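Local coordinates for cortical-lytic enzyme (Clostridium perfringens, PDB 5JIP), which probably hydrolyses the glycan strands of spore cortex peptidoglycan as a muramidase (lysozyme) of glycoside hydrolase family 25, taking part in cortical breakdown during germination, at residues S35-Y39 with I68-A72; D104-L108 with K141-R145; P232-L238 with I300-D304; V266-A271 with R287-P291. Residues are numbered along the deposited sequence.

Overall arrangement
Interactions 1 and 2 belong to the family 25 catalytic fold; interaction 3 joins the linker to the C-terminal beta-sandwich, and interaction 4 lies within it. Interactions 1 and 3 are buried: interaction 1 pairs two parallel barrel strands by backbone hydrogen bonds, and interaction 3 packs apolar linker side chains on a strand, ending at magnesium. Interaction 2, partly buried, relies on an arginine and two waters. It touches interaction 1 through C70 O to D107 N (2.7 Å) and interaction 3 through the salt bridge R143 NH1 to E301 OE1 (2.9 Å). Interaction 4, at the surface, its centre about 31 Å from the chain centre, is mainly apolar and shares a four-stranded sheet with interaction 3.

Interaction 1 of 4, residues S35-Y39 with I68-A72; sequences SDFIY and IPCGA
Segments 35-39 and 68-72 run parallel, their directions 27° apart, as the starts of adjacent strands 38-44 and 70-75 in the barrel-like sheet of the family 25 (TIM-barrel clan) fold. The register pairs F37 with P69, I38 with C70 and Y39 with G71, at CA-CA distances of 4.8, 5.1 and 4.8 Å. I38 straddles its partner: I38 N donates to P69 O (2.9 Å), and G71 N donates to I38 O (3.1 Å). CA-H...O contacts supplement the ladder, including C70 CA to I38 O at 3.4 Å. I38 (m, t) and C70 (t) share one face, against helix 56-66, and I38 CD1 meets I68 CG2 at 3.8 Å. F37, at chi1 57°, turns its ring away from 68-72, although its CB remains 4.4 Å from P69 CB. On the other face Y39 reaches across G71, its hydroxyl hydrogen-bonded to F109 O. An ideal CB on G71 would lie 2.7 Å from Y39 CE1, a clash; with glycine there, Y39 CD1 rests 3.4 Å from G71 C.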
loop_
_atom_site.group_PDB
_atom_site.type_symbol
_atom_site.label_atom_id
_atom_site.label_comp_id
_atom_site.label_asym_id
_atom_site.label_seq_id
_atom_site.Cartn_x
_atom_site.Cartn_y
_atom_site.Cartn_z
ATOM N N SER A 35 22.487 9.219 -16.275
ATOM C CA SER A 35 22.168 8.899 -14.891
ATOM C C SER A 35 20.671 9.026 -14.655
ATOM O O SER A 35 20.060 10.022 -15.056
ATOM C CB SER A 35 22.935 9.819 -13.936
ATOM O OG SER A 35 24.330 9.720 -14.143
ATOM N N ASP A 36 20.085 8.024 -13.993
ATOM C CA ASP A 36 18.675 8.096 -13.607
ATOM C C ASP A 36 18.458 8.969 -12.387
ATOM O O ASP A 36 17.351 9.482 -12.178
ATOM C CB ASP A 36 18.140 6.701 -13.314
ATOM C CG ASP A 36 18.194 5.792 -14.521
ATOM O OD1 ASP A 36 17.466 6.050 -15.502
ATOM O OD2 ASP A 36 18.947 4.821 -14.488
ATOM N N PHE A 37 19.490 9.141 -11.574
ATOM C CA PHE A 37 19.387 9.909 -10.344
ATOM C C PHE A 37 20.792 10.343 -9.982
ATOM O O PHE A 37 21.776 9.761 -10.452
ATOM C CB PHE A 37 18.772 9.080 -9.192
ATOM C CG PHE A 37 19.530 7.800 -8.897
ATOM C CD1 PHE A 37 20.690 7.811 -8.121
ATOM C CD2 PHE A 37 19.109 6.595 -9.424
ATOM C CE1 PHE A 37 21.394 6.657 -7.875
ATOM C CE2 PHE A 37 19.806 5.432 -9.172
ATOM C CZ PHE A 37 20.955 5.459 -8.389
ATOM N N ILE A 38 20.879 11.376 -9.143
ATOM C CA ILE A 38 22.148 11.799 -8.552
ATOM C C ILE A 38 21.934 12.060 -7.066
ATOM O O ILE A 38 21.050 12.838 -6.678
ATOM C CB ILE A 38 22.728 13.077 -9.211
ATOM C CG1 ILE A 38 23.047 12.830 -10.678
ATOM C CG2 ILE A 38 23.970 13.548 -8.462
ATOM C CD1 ILE A 38 23.363 14.101 -11.425
ATOM N N TYR A 39 22.795 11.472 -6.233
ATOM C CA TYR A 39 22.879 11.815 -4.813
ATOM C C TYR A 39 24.032 12.779 -4.542
ATOM O O TYR A 39 25.101 12.662 -5.139
ATOM C CB TYR A 39 23.045 10.564 -3.950
ATOM C CG TYR A 39 21.714 10.079 -3.402
ATOM C CD1 TYR A 39 21.062 10.760 -2.376
ATOM C CD2 TYR A 39 21.106 8.955 -3.920
ATOM C CE1 TYR A 39 19.852 10.316 -1.879
ATOM C CE2 TYR A 39 19.880 8.513 -3.440
ATOM C CZ TYR A 39 19.253 9.189 -2.438
ATOM O OH TYR A 39 18.035 8.700 -2.016
ATOM N N ILE A 68 17.026 16.518 -13.207
ATOM C CA ILE A 68 17.667 15.263 -12.812
ATOM C C ILE A 68 17.192 14.907 -11.410
ATOM O O ILE A 68 17.414 15.686 -10.470
ATOM C CB ILE A 68 19.193 15.337 -12.825
ATOM C CG1 ILE A 68 19.720 15.802 -14.196
ATOM C CG2 ILE A 68 19.764 13.960 -12.490
ATOM C CD1 ILE A 68 21.200 16.106 -14.166
ATOM N N PRO A 69 16.555 13.756 -11.212
ATOM C CA PRO A 69 16.115 13.394 -9.852
ATOM C C PRO A 69 17.288 13.428 -8.895
ATOM O O PRO A 69 18.318 12.790 -9.129
ATOM C CB PRO A 69 15.543 11.983 -10.016
ATOM C CG PRO A 69 15.107 11.938 -11.469
ATOM C CD PRO A 69 16.146 12.750 -12.208
ATOM N N CYS A 70 17.117 14.189 -7.822
ATOM C CA CYS A 70 18.210 14.605 -6.967
ATOM C C CYS A 70 17.869 14.362 -5.503
ATOM O O CYS A 70 16.769 14.683 -5.049
ATOM C CB CYS A 70 18.518 16.084 -7.221
ATOM S SG CYS A 70 19.961 16.692 -6.321
ATOM N N GLY A 71 18.811 13.790 -4.761
ATOM C CA GLY A 71 18.642 13.616 -3.334
ATOM C C GLY A 71 19.942 13.953 -2.629
ATOM O O GLY A 71 20.961 14.183 -3.279
ATOM N N ALA A 72 19.903 13.958 -1.293
ATOM C CA ALA A 72 21.124 14.314 -0.574
ATOM C C ALA A 72 21.260 13.537 0.723
ATOM O O ALA A 72 20.276 13.065 1.310
ATOM C CB ALA A 72 21.160 15.809 -0.295
#

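Interaction 2 of 4, residues D104-L108 with K141-R145; sequences DYGDL and KTRRR
R144 makes the strongest link between loop 104-108 and segment 141-145: with chi1 to chi3 all m, its NH1 donates to G106 O at 2.8 Å and its NH2 adds a weak bond to G106 O at 3.4 Å. Water 1 accepts from R144 NH1 (3.0 Å) and Y105 N (3.2 Å); water 2 lies 2.6 Å from Y105 OH and donates to K141 O (3.1 Å). D104 OD1 accepts from G106 N (3.0 Å) in an Asx turn. T142 OG1, also hydrogen-bonded to F138 O one turn earlier in the helix, accepts from R144 N (3.0 Å) in an ST turn, where R143 leaves the helix with phi 57°. G106 itself has phi/psi 109/166, which calls for glycine. Farther out, Y105 (m) lays one ring face under T142 CG2, a CH-pi contact 3.7 Å from the centroid; R144 CG is 4.0 Å from Y105 CD2. The contact joins the end of helix 124-142 to the loop between helix 83-100 and strand 111-113; I93 of helix 83-100 touches both Y105 and T142.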
loop_
_atom_site.group_PDB
_atom_site.type_symbol
_atom_site.label_atom_id
_atom_site.label_comp_id
_atom_site.label_asym_id
_atom_site.label_seq_id
_atom_site.Cartn_x
_atom_site.Cartn_y
_atom_site.Cartn_z
ATOM N N ASP A 104 10.973 21.458 1.305
ATOM C CA ASP A 104 11.320 20.528 0.230
ATOM C C ASP A 104 12.594 19.807 0.634
ATOM O O ASP A 104 13.591 20.458 0.947
ATOM C CB ASP A 104 11.517 21.297 -1.090
ATOM C CG ASP A 104 11.674 20.396 -2.319
ATOM O OD1 ASP A 104 12.231 19.278 -2.227
ATOM O OD2 ASP A 104 11.277 20.862 -3.408
ATOM N N TYR A 105 12.569 18.472 0.629
ATOM C CA TYR A 105 13.693 17.704 1.144
ATOM C C TYR A 105 14.351 16.848 0.059
ATOM O O TYR A 105 15.115 15.931 0.380
ATOM C CB TYR A 105 13.231 16.854 2.344
ATOM C CG TYR A 105 12.532 17.705 3.390
ATOM C CD1 TYR A 105 13.261 18.473 4.266
ATOM C CD2 TYR A 105 11.147 17.770 3.461
ATOM C CE1 TYR A 105 12.641 19.286 5.188
ATOM C CE2 TYR A 105 10.516 18.584 4.372
ATOM C CZ TYR A 105 11.262 19.325 5.240
ATOM O OH TYR A 105 10.616 20.136 6.166
ATOM N N GLY A 106 14.110 17.158 -1.212
ATOM C CA GLY A 106 14.744 16.486 -2.330
ATOM C C GLY A 106 13.766 15.600 -3.085
ATOM O O GLY A 106 12.670 15.290 -2.621
ATOM N N ASP A 107 14.197 15.179 -4.281
ATOM C CA ASP A 107 13.400 14.242 -5.063
ATOM C C ASP A 107 13.532 12.818 -4.536
ATOM O O ASP A 107 12.542 12.083 -4.452
ATOM C CB ASP A 107 13.832 14.276 -6.520
ATOM C CG ASP A 107 13.873 15.676 -7.082
ATOM O OD1 ASP A 107 12.926 16.439 -6.804
ATOM O OD2 ASP A 107 14.830 15.970 -7.832
ATOM N N LEU A 108 14.752 12.402 -4.218
ATOM C CA LEU A 108 14.996 11.060 -3.723
ATOM C C LEU A 108 14.941 11.058 -2.202
ATOM O O LEU A 108 14.971 12.119 -1.564
ATOM C CB LEU A 108 16.357 10.563 -4.174
ATOM C CG LEU A 108 16.812 10.996 -5.552
ATOM C CD1 LEU A 108 18.285 10.613 -5.780
ATOM C CD2 LEU A 108 15.912 10.346 -6.596
ATOM N N LYS A 141 9.484 15.202 11.627
ATOM C CA LYS A 141 9.542 16.601 11.253
ATOM C C LYS A 141 9.239 16.828 9.776
ATOM O O LYS A 141 8.696 17.877 9.422
ATOM C CB LYS A 141 10.917 17.161 11.599
ATOM C CG LYS A 141 11.152 17.346 13.097
ATOM C CD LYS A 141 10.428 18.567 13.623
ATOM C CE LYS A 141 10.610 18.719 15.125
ATOM N NZ LYS A 141 9.912 19.924 15.623
ATOM N N THR A 142 9.562 15.871 8.900
ATOM C CA THR A 142 9.469 16.095 7.469
ATOM C C THR A 142 8.335 15.336 6.795
ATOM O O THR A 142 7.942 15.726 5.706
ATOM C CB THR A 142 10.774 15.687 6.773
ATOM O OG1 THR A 142 10.944 14.261 6.880
ATOM C CG2 THR A 142 11.949 16.435 7.366
ATOM N N ARG A 143 7.776 14.309 7.436
ATOM C CA ARG A 143 6.865 13.366 6.794
ATOM C C ARG A 143 7.506 12.687 5.581
ATOM O O ARG A 143 6.797 12.187 4.712
ATOM C CB ARG A 143 5.539 14.037 6.398
ATOM C CG ARG A 143 4.362 13.059 6.375
ATOM C CD ARG A 143 3.133 13.662 5.710
ATOM N NE ARG A 143 1.978 12.778 5.789
ATOM C CZ ARG A 143 0.919 12.862 4.990
ATOM N NH1 ARG A 143 0.855 13.777 4.048
ATOM N NH2 ARG A 143 -0.083 12.022 5.140
ATOM N N ARG A 144 8.836 12.676 5.507
ATOM C CA ARG A 144 9.591 11.979 4.475
ATOM C C ARG A 144 10.323 10.786 5.069
ATOM O O ARG A 144 10.983 10.907 6.103
ATOM C CB ARG A 144 10.631 12.896 3.802
ATOM C CG ARG A 144 10.074 14.000 2.939
ATOM C CD ARG A 144 9.475 13.469 1.672
ATOM N NE ARG A 144 10.455 12.752 0.838
ATOM C CZ ARG A 144 11.249 13.302 -0.081
ATOM N NH1 ARG A 144 11.229 14.608 -0.340
ATOM N NH2 ARG A 144 12.068 12.528 -0.776
ATOM N N ARG A 145 10.259 9.663 4.370
ATOM C CA ARG A 145 11.088 8.515 4.695
ATOM C C ARG A 145 12.580 8.803 4.560
ATOM O O ARG A 145 13.038 9.422 3.594
ATOM C CB ARG A 145 10.766 7.338 3.791
ATOM C CG ARG A 145 9.366 6.781 3.856
ATOM C CD ARG A 145 8.975 6.278 5.241
ATOM N NE ARG A 145 9.968 5.478 5.936
ATOM C CZ ARG A 145 10.142 4.163 5.800
ATOM N NH1 ARG A 145 9.436 3.479 4.922
ATOM N NH2 ARG A 145 11.053 3.528 6.539
HETATM O O HOH W 1 9.686 17.162 0.152
HETATM O O HOH W 2 10.554 20.224 8.790
#

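Interaction 3 of 4, residues P232-L238 with I300-D304; sequences PSAVTGL and IEAFD. With MG (magnesium ion), chain E.
V235 (t) overlaps I300 and A302: its CB is 3.6 Å from I300 CG2 and its CG2 4.2 Å from A302 CB. Segment 232-238 is an extended loop without regular strand geometry, and 300-304 is the end of strand 296-304; the nearest CA pairs are P232 with F303 (6.2 Å) and V235 with E301 (6.5 Å), wider than a beta pairing. In the strand, the CA-to-CB bonds of I300, A302 and D304 point toward the loop, those of E301 and F303 away. P232 CB lies 3.9 Å from A302 CB, and L238 CD2 4.1 Å from I300 CG2. G237, at phi 69°, turns the loop between V235 and L238. Water 3 accepts from V235 N and donates to I300 O, both at 2.9 Å, bridging the two backbones. Beyond the apolar row, P232 CD sits 3.7 Å from D304 OD2, which binds magnesium at 2.1 Å, while D304 OD1 is hydrogen-bonded to D308 N; waters 4 and 5 are also 2.1 Å from the ion. D227 O, M230 O and D258 OD2 complete this six-ligand site, which ties the linker from the catalytic fold to the C-terminal domain, whose three- and four-stranded sheets are consistent with a fibronectin type III-like sandwich.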
loop_
_atom_site.group_PDB
_atom_site.type_symbol
_atom_site.label_atom_id
_atom_site.label_comp_id
_atom_site.label_asym_id
_atom_site.label_seq_id
_atom_site.Cartn_x
_atom_site.Cartn_y
_atom_site.Cartn_z
ATOM N N PRO A 232 5.397 10.012 -4.795
ATOM C CA PRO A 232 4.549 10.151 -5.986
ATOM C C PRO A 232 4.278 11.608 -6.299
ATOM O O PRO A 232 4.377 12.491 -5.434
ATOM C CB PRO A 232 3.248 9.439 -5.604
ATOM C CG PRO A 232 3.304 9.202 -4.211
ATOM C CD PRO A 232 4.643 9.504 -3.640
ATOM N N SER A 233 3.896 11.837 -7.553
ATOM C CA SER A 233 3.467 13.149 -8.019
ATOM C C SER A 233 2.115 13.529 -7.429
ATOM O O SER A 233 1.354 12.695 -6.929
ATOM C CB SER A 233 3.345 13.181 -9.546
ATOM O OG SER A 233 4.579 12.914 -10.191
ATOM N N ALA A 234 1.818 14.822 -7.494
ATOM C CA ALA A 234 0.478 15.285 -7.161
ATOM C C ALA A 234 -0.548 14.605 -8.060
ATOM O O ALA A 234 -0.275 14.249 -9.208
ATOM C CB ALA A 234 0.366 16.795 -7.310
ATOM N N VAL A 235 -1.741 14.425 -7.519
ATOM C CA VAL A 235 -2.828 13.848 -8.298
ATOM C C VAL A 235 -3.303 14.865 -9.338
ATOM O O VAL A 235 -3.333 16.068 -9.088
ATOM C CB VAL A 235 -3.971 13.428 -7.353
ATOM C CG1 VAL A 235 -5.202 12.896 -8.130
ATOM C CG2 VAL A 235 -3.462 12.393 -6.299
ATOM N N THR A 236 -3.714 14.372 -10.498
ATOM C CA THR A 236 -4.231 15.236 -11.548
ATOM C C THR A 236 -5.658 14.840 -11.878
ATOM O O THR A 236 -6.115 13.748 -11.528
ATOM C CB THR A 236 -3.375 15.173 -12.821
ATOM O OG1 THR A 236 -3.521 13.906 -13.462
ATOM C CG2 THR A 236 -1.894 15.410 -12.460
ATOM N N GLY A 237 -6.360 15.752 -12.546
ATOM C CA GLY A 237 -7.713 15.481 -13.000
ATOM C C GLY A 237 -8.739 15.367 -11.895
ATOM O O GLY A 237 -9.766 14.702 -12.078
ATOM N N LEU A 238 -8.518 16.048 -10.773
ATOM C CA LEU A 238 -9.420 15.940 -9.645
ATOM C C LEU A 238 -10.718 16.661 -9.970
ATOM O O LEU A 238 -10.712 17.765 -10.505
ATOM C CB LEU A 238 -8.794 16.546 -8.392
ATOM C CG LEU A 238 -9.632 16.437 -7.117
ATOM C CD1 LEU A 238 -9.856 14.970 -6.716
ATOM C CD2 LEU A 238 -8.972 17.257 -5.970
ATOM N N ILE A 300 -6.616 15.699 -2.048
ATOM C CA ILE A 300 -6.175 14.322 -2.189
ATOM C C ILE A 300 -4.657 14.272 -2.241
ATOM O O ILE A 300 -4.001 15.195 -2.731
ATOM C CB ILE A 300 -6.813 13.698 -3.446
ATOM C CG1 ILE A 300 -6.596 12.183 -3.486
ATOM C CG2 ILE A 300 -6.262 14.383 -4.706
ATOM C CD1 ILE A 300 -7.351 11.468 -4.580
ATOM N N GLU A 301 -4.103 13.161 -1.739
ATOM C CA GLU A 301 -2.693 12.836 -1.878
ATOM C C GLU A 301 -2.546 11.381 -2.316
ATOM O O GLU A 301 -3.286 10.499 -1.863
ATOM C CB GLU A 301 -1.936 13.076 -0.556
ATOM C CG GLU A 301 -2.395 12.147 0.595
ATOM C CD GLU A 301 -1.891 12.581 1.960
ATOM O OE1 GLU A 301 -1.286 13.677 2.068
ATOM O OE2 GLU A 301 -2.122 11.815 2.945
ATOM N N ALA A 302 -1.592 11.140 -3.205
ATOM C CA ALA A 302 -1.149 9.783 -3.469
ATOM C C ALA A 302 -0.094 9.380 -2.444
ATOM O O ALA A 302 0.559 10.224 -1.830
ATOM C CB ALA A 302 -0.587 9.663 -4.876
ATOM N N PHE A 303 0.068 8.067 -2.247
ATOM C CA PHE A 303 1.209 7.587 -1.470
ATOM C C PHE A 303 1.723 6.301 -2.099
ATOM O O PHE A 303 0.998 5.615 -2.828
ATOM C CB PHE A 303 0.892 7.386 0.038
ATOM C CG PHE A 303 -0.255 6.444 0.344
ATOM C CD1 PHE A 303 -0.056 5.068 0.452
ATOM C CD2 PHE A 303 -1.524 6.948 0.586
ATOM C CE1 PHE A 303 -1.116 4.214 0.758
ATOM C CE2 PHE A 303 -2.573 6.114 0.910
ATOM C CZ PHE A 303 -2.386 4.742 0.991
ATOM N N ASP A 304 2.999 6.002 -1.849
ATOM C CA ASP A 304 3.665 4.887 -2.506
ATOM C C ASP A 304 3.967 3.779 -1.492
ATOM O O ASP A 304 3.656 3.885 -0.309
ATOM C CB ASP A 304 4.906 5.368 -3.271
ATOM C CG ASP A 304 5.993 5.960 -2.378
ATOM O OD1 ASP A 304 5.970 5.770 -1.144
ATOM O OD2 ASP A 304 6.891 6.617 -2.947
HETATM MG MG MG E . 8.016 6.349 -4.672
HETATM O O HOH W 3 -1.900 15.416 -4.780
HETATM O O HOH W 4 9.427 5.722 -3.243
HETATM O O HOH W 5 6.534 7.090 -6.012
#

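Interaction 4 of 4, residues V266-A271 with R287-P291; sequences VNDNYA and RFYLP
Backbone hydrogen bonds shape the first segment. V266-N269 is a type I' beta turn, with N267 at phi/psi 45/45 and D268 at 72/1, joining antiparallel strands 259-266 and 269-275 in a tight hairpin. V266 N donates to N269 O and N269 N to V266 O, each at 2.8 Å. Segment 287-291 is irregular and stands farther off: the nearest CA pairs are V266 with F288 (7.6 Å) and A271 with R287 (8.7 Å), so the gap is spanned largely by side chains, above all the F288 ring.

The aromatic contacts centre on F288 (chi1 -54°, chi2 -89°). V266 CB sits over one ring face in a CH-pi contact, 4.0 Å from the centroid and 12° off the normal. At the ring edge, N269 CB lies 3.9 Å and Y270 O 3.7 Å from F288 CE1. A271 CB is 3.9 Å from F288 CZ. Aliphatic packing continues through V266 CG1 and L290 CD2 (4.0 Å). I283 of strand 280-284 touches V266, A271 and F288.

Polar groups have partners elsewhere: N267 OD1 binds K297 N, and N267 ND2 lies 3.4 Å from L290 CD2. Y270 OH is hydrogen-bonded to T273 OG1. Y270 points away, its ring meeting Y270 of the second subunit, planes at about 5°. The contact is a beta-hairpin tip packed on the loop between strands 280-284 and 296-304, a connection between the two sheets of a beta-sandwich.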
loop_
_atom_site.group_PDB
_atom_site.type_symbol
_atom_site.label_atom_id
_atom_site.label_comp_id
_atom_site.label_asym_id
_atom_site.label_seq_id
_atom_site.Cartn_x
_atom_site.Cartn_y
_atom_site.Cartn_z
ATOM N N VAL A 266 -11.961 16.114 3.251
ATOM C CA VAL A 266 -13.017 17.121 3.134
ATOM C C VAL A 266 -12.735 18.197 4.176
ATOM O O VAL A 266 -12.734 17.912 5.383
ATOM C CB VAL A 266 -14.417 16.519 3.334
ATOM C CG1 VAL A 266 -15.470 17.645 3.318
ATOM C CG2 VAL A 266 -14.731 15.461 2.284
ATOM N N ASN A 267 -12.490 19.425 3.710
ATOM C CA ASN A 267 -12.059 20.503 4.586
ATOM C C ASN A 267 -10.976 19.983 5.533
ATOM O O ASN A 267 -11.041 20.214 6.744
ATOM C CB ASN A 267 -13.241 21.073 5.376
ATOM C CG ASN A 267 -14.297 21.727 4.491
ATOM O OD1 ASN A 267 -13.994 22.251 3.415
ATOM N ND2 ASN A 267 -15.532 21.706 4.948
ATOM N N ASP A 268 -10.008 19.236 5.000
ATOM C CA ASP A 268 -8.834 18.746 5.727
ATOM C C ASP A 268 -9.162 17.642 6.718
ATOM O O ASP A 268 -8.252 17.167 7.427
ATOM C CB ASP A 268 -8.098 19.875 6.472
ATOM C CG ASP A 268 -7.574 20.956 5.526
ATOM O OD1 ASP A 268 -7.165 20.625 4.395
ATOM O OD2 ASP A 268 -7.582 22.146 5.902
ATOM N N ASN A 269 -10.412 17.224 6.817
ATOM C CA ASN A 269 -10.759 16.073 7.618
ATOM C C ASN A 269 -10.665 14.842 6.742
ATOM O O ASN A 269 -11.073 14.859 5.578
ATOM C CB ASN A 269 -12.166 16.200 8.197
ATOM C CG ASN A 269 -12.315 17.423 9.075
ATOM O OD1 ASN A 269 -13.033 18.367 8.738
ATOM N ND2 ASN A 269 -11.617 17.419 10.194
ATOM N N TYR A 270 -10.119 13.780 7.308
ATOM C CA TYR A 270 -9.942 12.544 6.562
ATOM C C TYR A 270 -11.279 11.978 6.128
ATOM O O TYR A 270 -12.218 11.867 6.922
ATOM C CB TYR A 270 -9.190 11.540 7.432
ATOM C CG TYR A 270 -9.131 10.120 6.942
ATOM C CD1 TYR A 270 -8.174 9.728 6.011
ATOM C CD2 TYR A 270 -9.983 9.151 7.451
ATOM C CE1 TYR A 270 -8.093 8.416 5.592
ATOM C CE2 TYR A 270 -9.908 7.833 7.029
ATOM C CZ TYR A 270 -8.955 7.478 6.104
ATOM O OH TYR A 270 -8.872 6.176 5.667
ATOM N N ALA A 271 -11.350 11.580 4.861
ATOM C CA ALA A 271 -12.552 10.983 4.325
ATOM C C ALA A 271 -12.376 9.534 3.897
ATOM O O ALA A 271 -13.374 8.820 3.808
ATOM C CB ALA A 271 -13.064 11.803 3.130
ATOM N N ARG A 287 -21.109 12.968 7.599
ATOM C CA ARG A 287 -19.975 12.736 8.479
ATOM C C ARG A 287 -19.157 13.985 8.727
ATOM O O ARG A 287 -18.220 13.928 9.529
ATOM C CB ARG A 287 -19.060 11.648 7.907
ATOM C CG ARG A 287 -19.713 10.276 7.908
ATOM C CD ARG A 287 -18.755 9.191 7.479
ATOM N NE ARG A 287 -19.444 7.913 7.339
ATOM C CZ ARG A 287 -18.915 6.823 6.783
ATOM N NH1 ARG A 287 -17.667 6.840 6.309
ATOM N NH2 ARG A 287 -19.642 5.711 6.699
ATOM N N PHE A 288 -19.488 15.104 8.079
ATOM C CA PHE A 288 -18.702 16.323 8.172
ATOM C C PHE A 288 -19.600 17.515 8.474
ATOM O O PHE A 288 -20.764 17.552 8.059
ATOM C CB PHE A 288 -17.935 16.571 6.871
ATOM C CG PHE A 288 -17.092 15.412 6.464
ATOM C CD1 PHE A 288 -15.796 15.303 6.910
ATOM C CD2 PHE A 288 -17.618 14.409 5.676
ATOM C CE1 PHE A 288 -15.037 14.221 6.563
ATOM C CE2 PHE A 288 -16.871 13.333 5.327
ATOM C CZ PHE A 288 -15.575 13.230 5.770
ATOM N N TYR A 289 -19.045 18.485 9.206
ATOM C CA TYR A 289 -19.729 19.754 9.472
ATOM C C TYR A 289 -19.638 20.609 8.217
ATOM O O TYR A 289 -18.626 21.266 7.974
ATOM C CB TYR A 289 -19.106 20.495 10.652
ATOM C CG TYR A 289 -19.123 19.762 11.971
ATOM C CD1 TYR A 289 -20.317 19.343 12.549
ATOM C CD2 TYR A 289 -17.937 19.506 12.665
ATOM C CE1 TYR A 289 -20.329 18.666 13.768
ATOM C CE2 TYR A 289 -17.934 18.827 13.880
ATOM C CZ TYR A 289 -19.135 18.422 14.428
ATOM O OH TYR A 289 -19.137 17.764 15.628
ATOM N N LEU A 290 -20.699 20.631 7.417
ATOM C CA LEU A 290 -20.708 21.378 6.156
ATOM C C LEU A 290 -21.787 22.460 6.185
ATOM O O LEU A 290 -22.918 22.227 5.726
ATOM C CB LEU A 290 -20.920 20.420 4.980
ATOM C CG LEU A 290 -19.848 19.322 4.839
ATOM C CD1 LEU A 290 -20.207 18.381 3.708
ATOM C CD2 LEU A 290 -18.461 19.914 4.624
ATOM N N PRO A 291 -21.481 23.662 6.689
ATOM C CA PRO A 291 -22.498 24.722 6.731
ATOM C C PRO A 291 -23.109 24.968 5.359
ATOM O O PRO A 291 -22.410 25.021 4.343
ATOM C CB PRO A 291 -21.717 25.944 7.227
ATOM C CG PRO A 291 -20.299 25.642 6.948
ATOM C CD PRO A 291 -20.164 24.167 7.124
#